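Local coordinates for ferric iron-binding protein HitA (Pseudomonas aeruginosa PAO1, PDB 6IWF) that binds ferric iron, probably as the solute-binding component of an iron uptake system, and is involved in gallium internalization, at residues I66-S70 with A71-A75; V147-V150 with I151-G155; D161-T164 with G165-A168; G293-S296 with E297-S300. All blocks are in the same frame, centred on the assembly; numbering follows the deposited sequence.

Interaction 1 (I66-S70 with A71-A75); sequences IRLAS and AGLLA
Leu73 and Leu74 fold back on Leu68 and Ala69 as the chain leaves helix 63-70, and both polar and apolar contacts hold the turn. Ala71 N reaches Arg67 O at 3.2 Å, an i to i-4 bond of the helical kind. Further on, Leu73 N spans five residues to Leu68 O at 3.1 Å, almost in line with the carbonyl bond, while Gly72 N meets Ala69 O at 2.9 Å from above the carbonyl plane, 65° out of it. With Gly72 at positive phi (80°), this is a Schellman motif, the classic C-terminal ending of a helix, and glycine accepts the left-handed backbone conformation readily.

The apolar contacts lie alongside these bonds. CD2 of Leu68 touches CD1 of Leu73 at 3.9 Å, the two side chains crossing at a slant. Leu74 points toward the helix, its CG set opposite its own carbonyl carbon (chi1 -55°), and its two methyls divide between neighbouring residues of the last turn: CD1 lies 3.9 Å from Ala69 CB and also close to the Ala69 backbone, whereas CD2 faces Leu68 CB at 4.0 Å. Leu74 also rests on Ala230 of strand 224-231 and on Asp95, and Leu68 on Thr46 of helix 38-48. Leu73 and Ala75 share backbone hydrogen bonds with Lys233 and Val231, respectively.

Interaction 2 (V147-V150 with I151-G155); sequences VAAV and IKLKG
Between Val147 and Lys154 four successive i to i-4 bonds continue helix 141-154, the straightest running from Ile151 N to Val147 O (2.9 Å, 168° at the hydrogen). The final one across the contact, Lys154 N to Val150 O, measures 2.8 Å. Gly155 then leaves the helix with positive phi (97°).

Ile151 lies back along the preceding turn. Its CG1 stands opposite its own carbonyl carbon (chi1 -68°), which lays that branch over the Val147 carbonyl, with CG1 3.5 Å from Val147 O, and carries CD1 to within 4.2 Å of Val147 CG1. On another side of the helix, Leu153 CG sits 3.2 Å from Ala149 O, and its CD1 is a looser 4.5 Å from Ala149 CB. Lys154 CG approaches Val150 CG1 at 4.3 Å before the chain bends at chi2 and takes its amino group away.

The helix is wedged between two others. Val150 faces Ala159 and Trp162 of helix 156-169, whereas Ala148 meets Ala298 of helix 296-305; Val147 and Ile151 have neighbours in both. Ala149 and Leu153 are covered by Leu287 of the loop before helix 289-292.

Interaction 3 (D161-T164 with G165-A168); sequences DWLT and GLKA
Trp162 O receives Leu166 N at 2.9 Å, in the carbonyl plane, 157° at the hydrogen. It belongs to a run of helical i to i-4 bonds from Gly165 N to Asp161 O through to Ala168 N to Thr164 O.

The same pair meets through its side chains. Trp162 has CG opposite its backbone N (chi1 171°), which stands the indole along the side of the helix where Leu166 CD1 can lie over one face. CD1 is 3.9 Å from the centroid of the five-membered ring, 25° off its normal, a CH-pi contact displaced toward NE1. The other methyl serves the benzo half: CD2 is 3.6 Å from Trp162 CZ2. The fork of the leucine thus spans both rings, and Trp162 NE1 is hydrogen-bonded to Leu122 O, which fixes the indole further. Less closely, Leu163 CD1 reaches Leu166 CB at 4.4 Å.

On the exposed side, Thr164 OG1 bonds to Glu160 O one turn earlier, and Lys167 NZ to Val305 O. Phe143 of helix 141-154 and Phe134 and Phe136 of strand 134-136 lie against Leu166 on the buried flank, making helix 156-169 an amphipathic helix packed against the sheet, as in the alpha/beta lobes of periplasmic binding proteins.

Interaction 4 (G293-S296 with E297-S300); sequences GEAS and EALS
Positive backbone angles at Ala295 (phi 58°, psi 37°) swing the chain into the start of helix 296-305 and aim its carbonyl at Leu299. The resulting bond from Leu299 N to Ala295 O is 3.0 Å long, with the donor tilted moderately from the carbonyl plane. The next one, Ser300 N to Ser296 O, is 3.1 Å and straighter, 163° at the hydrogen. Together they form the first helical turn.

Ala295 is the N-cap residue, and its small side chain is turned to the same flank as that of Ala298: the two CB methyls lie 4.2 Å apart. Ala298 CB also lies 3.5 Å from Ala295 O, beside the carbonyl that takes the Leu299 N-H. Leu299 CB lies 3.6 Å from Ser296 O, after which CG, set opposite the backbone N (chi1 -167°), leads the branched end away from the preceding residues. The helix start is therefore asymmetric. Alanines line its buried side, and Ser296, Glu297, Leu299 and Ser300 occupy the exposed remainder.

The buried side belongs to the interface with helix 141-154, where the methyls of Ala295 and Ala298 both lie against Leu144. Upstream, Gly293 has positive phi as it leaves helix 289-292, and the side chain of Glu294 reaches Ile66, Arg67 and Ser70 of helix 63-70.

From the N terminus, interaction 1 comes first, ending helix 63-70 and turning the chain toward strand 224-231. Interaction 2 follows near the end of helix 141-154, and interaction 3 lies on helix 156-169, the next helix in the chain. Interaction 4 opens helix 296-305 close to the C terminus. All four are local and in series, without nesting or crossing, and none closes a long loop. In space interaction 2 is central to one group: it touches interaction 3 through Val147 and Leu163, and interaction 4 through Ile151 and Ala298. Interaction 4 also reaches interaction 1, where Gly293 O meets Ile66 CD1, joining helix 63-70 to the C-terminal segment.

Interaction 1 (I66-S70 with A71-A75)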
loop_
_atom_site.group_PDB
_atom_site.type_symbol
_atom_site.label_atom_id
_atom_site.label_comp_id
_atom_site.label_asym_id
_atom_site.label_seq_id
_atom_site.Cartn_x
_atom_site.Cartn_y
_atom_site.Cartn_z
ATOM N N ILE A 66 -5.160 0.738 11.584
ATOM C CA ILE A 66 -6.065 -0.084 12.373
ATOM C C ILE A 66 -5.495 -0.272 13.768
ATOM O O ILE A 66 -6.228 -0.210 14.763
ATOM C CB ILE A 66 -6.333 -1.425 11.656
ATOM C CG1 ILE A 66 -7.166 -1.170 10.388
ATOM C CG2 ILE A 66 -7.061 -2.406 12.579
ATOM C CD1 ILE A 66 -7.227 -2.338 9.458
ATOM N N ARG A 67 -4.164 -0.424 13.865
ATOM C CA ARG A 67 -3.499 -0.549 15.166
ATOM C C ARG A 67 -3.691 0.711 16.002
ATOM O O ARG A 67 -4.140 0.643 17.154
ATOM C CB ARG A 67 -2.003 -0.845 14.968
ATOM C CG ARG A 67 -1.139 -0.799 16.249
ATOM C CD ARG A 67 0.365 -0.652 15.934
ATOM N NE ARG A 67 1.168 -0.481 17.147
ATOM C CZ ARG A 67 2.438 -0.086 17.164
ATOM N NH1 ARG A 67 3.071 0.187 16.034
ATOM N NH2 ARG A 67 3.082 0.040 18.320
ATOM N N LEU A 68 -3.370 1.879 15.429
ATOM C CA LEU A 68 -3.480 3.135 16.165
ATOM C C LEU A 68 -4.929 3.471 16.489
ATOM O O LEU A 68 -5.214 4.087 17.529
ATOM C CB LEU A 68 -2.848 4.267 15.354
ATOM C CG LEU A 68 -1.329 4.209 15.183
ATOM C CD1 LEU A 68 -0.855 5.468 14.509
ATOM C CD2 LEU A 68 -0.640 4.063 16.510
ATOM N N ALA A 69 -5.853 3.128 15.587
ATOM C CA ALA A 69 -7.267 3.360 15.862
ATOM C C ALA A 69 -7.734 2.527 17.044
ATOM O O ALA A 69 -8.464 3.020 17.916
ATOM C CB ALA A 69 -8.111 3.038 14.630
ATOM N N SER A 70 -7.336 1.258 17.077
ATOM C CA SER A 70 -7.695 0.394 18.199
ATOM C C SER A 70 -7.189 0.951 19.521
ATOM O O SER A 70 -7.845 0.777 20.553
ATOM C CB SER A 70 -7.136 -1.014 17.988
ATOM O OG SER A 70 -7.737 -1.646 16.877
ATOM N N ALA A 71 -6.024 1.604 19.514
ATOM C CA ALA A 71 -5.470 2.197 20.724
ATOM C C ALA A 71 -6.139 3.506 21.102
ATOM O O ALA A 71 -5.819 4.062 22.161
ATOM C CB ALA A 71 -3.968 2.429 20.560
ATOM N N GLY A 72 -7.040 4.023 20.268
ATOM C CA GLY A 72 -7.693 5.276 20.587
ATOM C C GLY A 72 -6.866 6.501 20.286
ATOM O O GLY A 72 -7.175 7.585 20.791
ATOM N N LEU A 73 -5.826 6.370 19.463
ATOM C CA LEU A 73 -4.912 7.474 19.221
ATOM C C LEU A 73 -5.352 8.386 18.080
ATOM O O LEU A 73 -4.753 9.456 17.898
ATOM C CB LEU A 73 -3.505 6.932 18.940
ATOM C CG LEU A 73 -2.779 6.500 20.218
ATOM C CD1 LEU A 73 -1.632 5.555 19.927
ATOM C CD2 LEU A 73 -2.296 7.740 20.953
ATOM N N LEU A 74 -6.377 8.004 17.327
ATOM C CA LEU A 74 -6.794 8.738 16.139
ATOM C C LEU A 74 -8.112 9.468 16.378
ATOM O O LEU A 74 -9.056 8.908 16.955
ATOM C CB LEU A 74 -6.939 7.780 14.952
ATOM C CG LEU A 74 -5.695 6.939 14.657
ATOM C CD1 LEU A 74 -5.930 6.073 13.385
ATOM C CD2 LEU A 74 -4.446 7.798 14.483
ATOM N N ALA A 75 -8.176 10.715 15.908
ATOM C CA ALA A 75 -9.377 11.531 16.049
ATOM C C ALA A 75 -10.439 11.109 15.043
ATOM O O ALA A 75 -10.129 10.782 13.895
ATOM C CB ALA A 75 -9.033 13.009 15.844
#

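Interaction 2 (V147-V150 with I151-G155)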
loop_
_atom_site.group_PDB
_atom_site.type_symbol
_atom_site.label_atom_id
_atom_site.label_comp_id
_atom_site.label_asym_id
_atom_site.label_seq_id
_atom_site.Cartn_x
_atom_site.Cartn_y
_atom_site.Cartn_z
ATOM N N VAL A 147 0.271 -12.023 2.634
ATOM C CA VAL A 147 0.181 -13.231 3.450
ATOM C C VAL A 147 -1.133 -13.263 4.218
ATOM O O VAL A 147 -1.796 -14.307 4.305
ATOM C CB VAL A 147 1.395 -13.318 4.394
ATOM C CG1 VAL A 147 1.271 -14.541 5.315
ATOM C CG2 VAL A 147 2.665 -13.389 3.578
ATOM N N ALA A 148 -1.534 -12.123 4.785
ATOM C CA ALA A 148 -2.791 -12.073 5.517
ATOM C C ALA A 148 -3.957 -12.445 4.614
ATOM O O ALA A 148 -4.895 -13.119 5.048
ATOM C CB ALA A 148 -3.008 -10.681 6.119
ATOM N N ALA A 149 -3.906 -12.015 3.352
ATOM C CA ALA A 149 -4.955 -12.377 2.402
ATOM C C ALA A 149 -4.970 -13.878 2.136
ATOM O O ALA A 149 -6.044 -14.482 2.055
ATOM C CB ALA A 149 -4.768 -11.604 1.097
ATOM N N VAL A 150 -3.800 -14.503 2.012
ATOM C CA VAL A 150 -3.791 -15.950 1.779
ATOM C C VAL A 150 -4.369 -16.681 2.990
ATOM O O VAL A 150 -5.151 -17.626 2.845
ATOM C CB VAL A 150 -2.373 -16.446 1.414
ATOM C CG1 VAL A 150 -2.346 -17.977 1.276
ATOM C CG2 VAL A 150 -1.890 -15.813 0.112
ATOM N N ILE A 151 -4.007 -16.253 4.206
ATOM C CA ILE A 151 -4.579 -16.884 5.400
ATOM C C ILE A 151 -6.092 -16.759 5.393
ATOM O O ILE A 151 -6.817 -17.726 5.668
ATOM C CB ILE A 151 -3.992 -16.265 6.679
ATOM C CG1 ILE A 151 -2.517 -16.620 6.795
ATOM C CG2 ILE A 151 -4.762 -16.777 7.914
ATOM C CD1 ILE A 151 -1.800 -15.859 7.905
ATOM N N LYS A 152 -6.590 -15.566 5.060
ATOM C CA LYS A 152 -8.023 -15.298 5.119
ATOM C C LYS A 152 -8.790 -16.077 4.054
ATOM O O LYS A 152 -9.897 -16.575 4.316
ATOM C CB LYS A 152 -8.253 -13.797 4.972
ATOM C CG LYS A 152 -8.555 -13.089 6.270
ATOM C CD LYS A 152 -9.996 -13.355 6.672
ATOM C CE LYS A 152 -10.560 -12.202 7.477
ATOM N NZ LYS A 152 -12.047 -12.220 7.491
ATOM N N LEU A 153 -8.219 -16.199 2.853
ATOM C CA LEU A 153 -8.907 -16.831 1.737
ATOM C C LEU A 153 -8.730 -18.337 1.704
ATOM O O LEU A 153 -9.655 -19.052 1.294
ATOM C CB LEU A 153 -8.408 -16.243 0.412
ATOM C CG LEU A 153 -8.689 -14.742 0.264
ATOM C CD1 LEU A 153 -7.870 -14.165 -0.889
ATOM C CD2 LEU A 153 -10.188 -14.464 0.073
ATOM N N LYS A 154 -7.568 -18.838 2.132
ATOM C CA LYS A 154 -7.229 -20.242 1.981
ATOM C C LYS A 154 -7.040 -20.968 3.302
ATOM O O LYS A 154 -7.040 -22.208 3.312
ATOM C CB LYS A 154 -5.960 -20.391 1.128
ATOM C CG LYS A 154 -6.040 -19.698 -0.203
ATOM C CD LYS A 154 -7.062 -20.381 -1.108
ATOM C CE LYS A 154 -7.028 -19.781 -2.509
ATOM N NZ LYS A 154 -8.142 -20.313 -3.368
ATOM N N GLY A 155 -6.920 -20.251 4.408
ATOM C CA GLY A 155 -6.766 -20.870 5.706
ATOM C C GLY A 155 -5.309 -20.952 6.127
ATOM O O GLY A 155 -4.387 -20.870 5.316
#

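Interaction 3 (D161-T164 with G165-A168)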
loop_
_atom_site.group_PDB
_atom_site.type_symbol
_atom_site.label_atom_id
_atom_site.label_comp_id
_atom_site.label_asym_id
_atom_site.label_seq_id
_atom_site.Cartn_x
_atom_site.Cartn_y
_atom_site.Cartn_z
ATOM N N ASP A 161 1.810 -23.828 4.153
ATOM C CA ASP A 161 2.417 -24.649 3.104
ATOM C C ASP A 161 2.904 -23.781 1.954
ATOM O O ASP A 161 4.002 -23.994 1.412
ATOM C CB ASP A 161 1.411 -25.681 2.587
ATOM C CG ASP A 161 1.148 -26.806 3.575
ATOM O OD1 ASP A 161 1.942 -26.974 4.528
ATOM O OD2 ASP A 161 0.145 -27.525 3.380
ATOM N N TRP A 162 2.090 -22.795 1.566
ATOM C CA TRP A 162 2.461 -21.897 0.477
ATOM C C TRP A 162 3.700 -21.082 0.838
ATOM O O TRP A 162 4.660 -21.011 0.061
ATOM C CB TRP A 162 1.266 -20.999 0.140
ATOM C CG TRP A 162 1.559 -19.880 -0.810
ATOM C CD1 TRP A 162 1.682 -19.957 -2.174
ATOM C CD2 TRP A 162 1.751 -18.508 -0.462
ATOM N NE1 TRP A 162 1.949 -18.703 -2.692
ATOM C CE2 TRP A 162 1.993 -17.799 -1.657
ATOM C CE3 TRP A 162 1.741 -17.810 0.750
ATOM C CZ2 TRP A 162 2.235 -16.422 -1.677
ATOM C CZ3 TRP A 162 1.973 -16.436 0.728
ATOM C CH2 TRP A 162 2.221 -15.763 -0.478
ATOM N N LEU A 163 3.720 -20.506 2.046
ATOM C CA LEU A 163 4.852 -19.674 2.428
ATOM C C LEU A 163 6.106 -20.511 2.627
ATOM O O LEU A 163 7.213 -20.032 2.369
ATOM C CB LEU A 163 4.521 -18.875 3.686
ATOM C CG LEU A 163 5.383 -17.635 3.907
ATOM C CD1 LEU A 163 5.294 -16.667 2.715
ATOM C CD2 LEU A 163 5.013 -16.933 5.226
ATOM N N THR A 164 5.947 -21.766 3.048
ATOM C CA THR A 164 7.087 -22.682 3.099
ATOM C C THR A 164 7.686 -22.879 1.714
ATOM O O THR A 164 8.908 -22.824 1.540
ATOM C CB THR A 164 6.658 -24.020 3.690
ATOM O OG1 THR A 164 6.276 -23.828 5.052
ATOM C CG2 THR A 164 7.801 -25.035 3.628
ATOM N N GLY A 165 6.830 -23.085 0.708
ATOM C CA GLY A 165 7.323 -23.173 -0.656
ATOM C C GLY A 165 8.025 -21.906 -1.109
ATOM O O GLY A 165 9.061 -21.968 -1.771
ATOM N N LEU A 166 7.474 -20.734 -0.766
ATOM C CA LEU A 166 8.161 -19.497 -1.137
ATOM C C LEU A 166 9.529 -19.389 -0.464
ATOM O O LEU A 166 10.492 -18.929 -1.083
ATOM C CB LEU A 166 7.293 -18.285 -0.811
ATOM C CG LEU A 166 6.569 -17.705 -2.025
ATOM C CD1 LEU A 166 5.579 -18.701 -2.613
ATOM C CD2 LEU A 166 5.860 -16.406 -1.617
ATOM N N LYS A 167 9.640 -19.808 0.803
ATOM C CA LYS A 167 10.956 -19.826 1.452
ATOM C C LYS A 167 11.921 -20.767 0.731
ATOM O O LYS A 167 13.116 -20.455 0.582
ATOM C CB LYS A 167 10.813 -20.230 2.923
ATOM C CG LYS A 167 12.157 -20.475 3.652
ATOM C CD LYS A 167 12.738 -19.191 4.199
ATOM C CE LYS A 167 13.913 -19.447 5.150
ATOM N NZ LYS A 167 13.583 -20.392 6.260
ATOM N N ALA A 168 11.417 -21.920 0.272
ATOM C CA ALA A 168 12.253 -22.914 -0.404
ATOM C C ALA A 168 12.709 -22.444 -1.783
ATOM O O ALA A 168 13.857 -22.691 -2.188
ATOM C CB ALA A 168 11.485 -24.227 -0.545
#

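Interaction 4 (G293-S296 with E297-S300)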
loop_
_atom_site.group_PDB
_atom_site.type_symbol
_atom_site.label_atom_id
_atom_site.label_comp_id
_atom_site.label_asym_id
_atom_site.label_seq_id
_atom_site.Cartn_x
_atom_site.Cartn_y
_atom_site.Cartn_z
ATOM N N GLY A 293 -7.125 -6.349 8.748
ATOM C CA GLY A 293 -6.814 -5.940 10.108
ATOM C C GLY A 293 -5.367 -5.530 10.272
ATOM O O GLY A 293 -4.756 -4.921 9.383
ATOM N N GLU A 294 -4.795 -5.867 11.434
ATOM C CA GLU A 294 -3.392 -5.575 11.699
ATOM C C GLU A 294 -2.463 -6.621 11.101
ATOM O O GLU A 294 -1.238 -6.493 11.234
ATOM C CB GLU A 294 -3.153 -5.455 13.217
ATOM C CG GLU A 294 -3.865 -4.234 13.827
ATOM C CD GLU A 294 -3.801 -4.180 15.350
ATOM O OE1 GLU A 294 -4.871 -4.026 15.993
ATOM O OE2 GLU A 294 -2.683 -4.277 15.898
ATOM N N ALA A 295 -3.016 -7.637 10.438
ATOM C CA ALA A 295 -2.218 -8.706 9.828
ATOM C C ALA A 295 -1.339 -9.416 10.858
ATOM O O ALA A 295 -0.215 -9.825 10.557
ATOM C CB ALA A 295 -1.364 -8.174 8.668
ATOM N N SER A 296 -1.860 -9.586 12.083
ATOM C CA SER A 296 -1.050 -10.158 13.160
ATOM C C SER A 296 -0.729 -11.631 12.918
ATOM O O SER A 296 0.398 -12.079 13.172
ATOM C CB SER A 296 -1.770 -9.986 14.496
ATOM O OG SER A 296 -1.848 -8.612 14.829
ATOM N N GLU A 297 -1.708 -12.404 12.442
ATOM C CA GLU A 297 -1.454 -13.814 12.163
ATOM C C GLU A 297 -0.445 -13.963 11.030
ATOM O O GLU A 297 0.422 -14.845 11.065
ATOM C CB GLU A 297 -2.772 -14.516 11.827
ATOM C CG GLU A 297 -2.777 -16.029 11.985
ATOM C CD GLU A 297 -4.179 -16.618 11.821
ATOM O OE1 GLU A 297 -4.297 -17.844 11.619
ATOM O OE2 GLU A 297 -5.168 -15.853 11.893
ATOM N N ALA A 298 -0.550 -13.104 10.014
ATOM C CA ALA A 298 0.422 -13.118 8.924
ATOM C C ALA A 298 1.835 -12.844 9.435
ATOM O O ALA A 298 2.793 -13.501 9.012
ATOM C CB ALA A 298 0.033 -12.091 7.856
ATOM N N LEU A 299 1.985 -11.878 10.349
ATOM C CA LEU A 299 3.317 -11.570 10.852
ATOM C C LEU A 299 3.900 -12.761 11.595
ATOM O O LEU A 299 5.074 -13.107 11.411
ATOM C CB LEU A 299 3.266 -10.338 11.757
ATOM C CG LEU A 299 4.620 -9.716 12.107
ATOM C CD1 LEU A 299 5.478 -9.485 10.859
ATOM C CD2 LEU A 299 4.388 -8.408 12.866
ATOM N N SER A 300 3.081 -13.421 12.416
ATOM C CA SER A 300 3.558 -14.590 13.152
ATOM C C SER A 300 3.975 -15.706 12.209
ATOM O O SER A 300 4.964 -16.407 12.460
ATOM C CB SER A 300 2.475 -15.097 14.103
ATOM O OG SER A 300 2.307 -14.203 15.173
#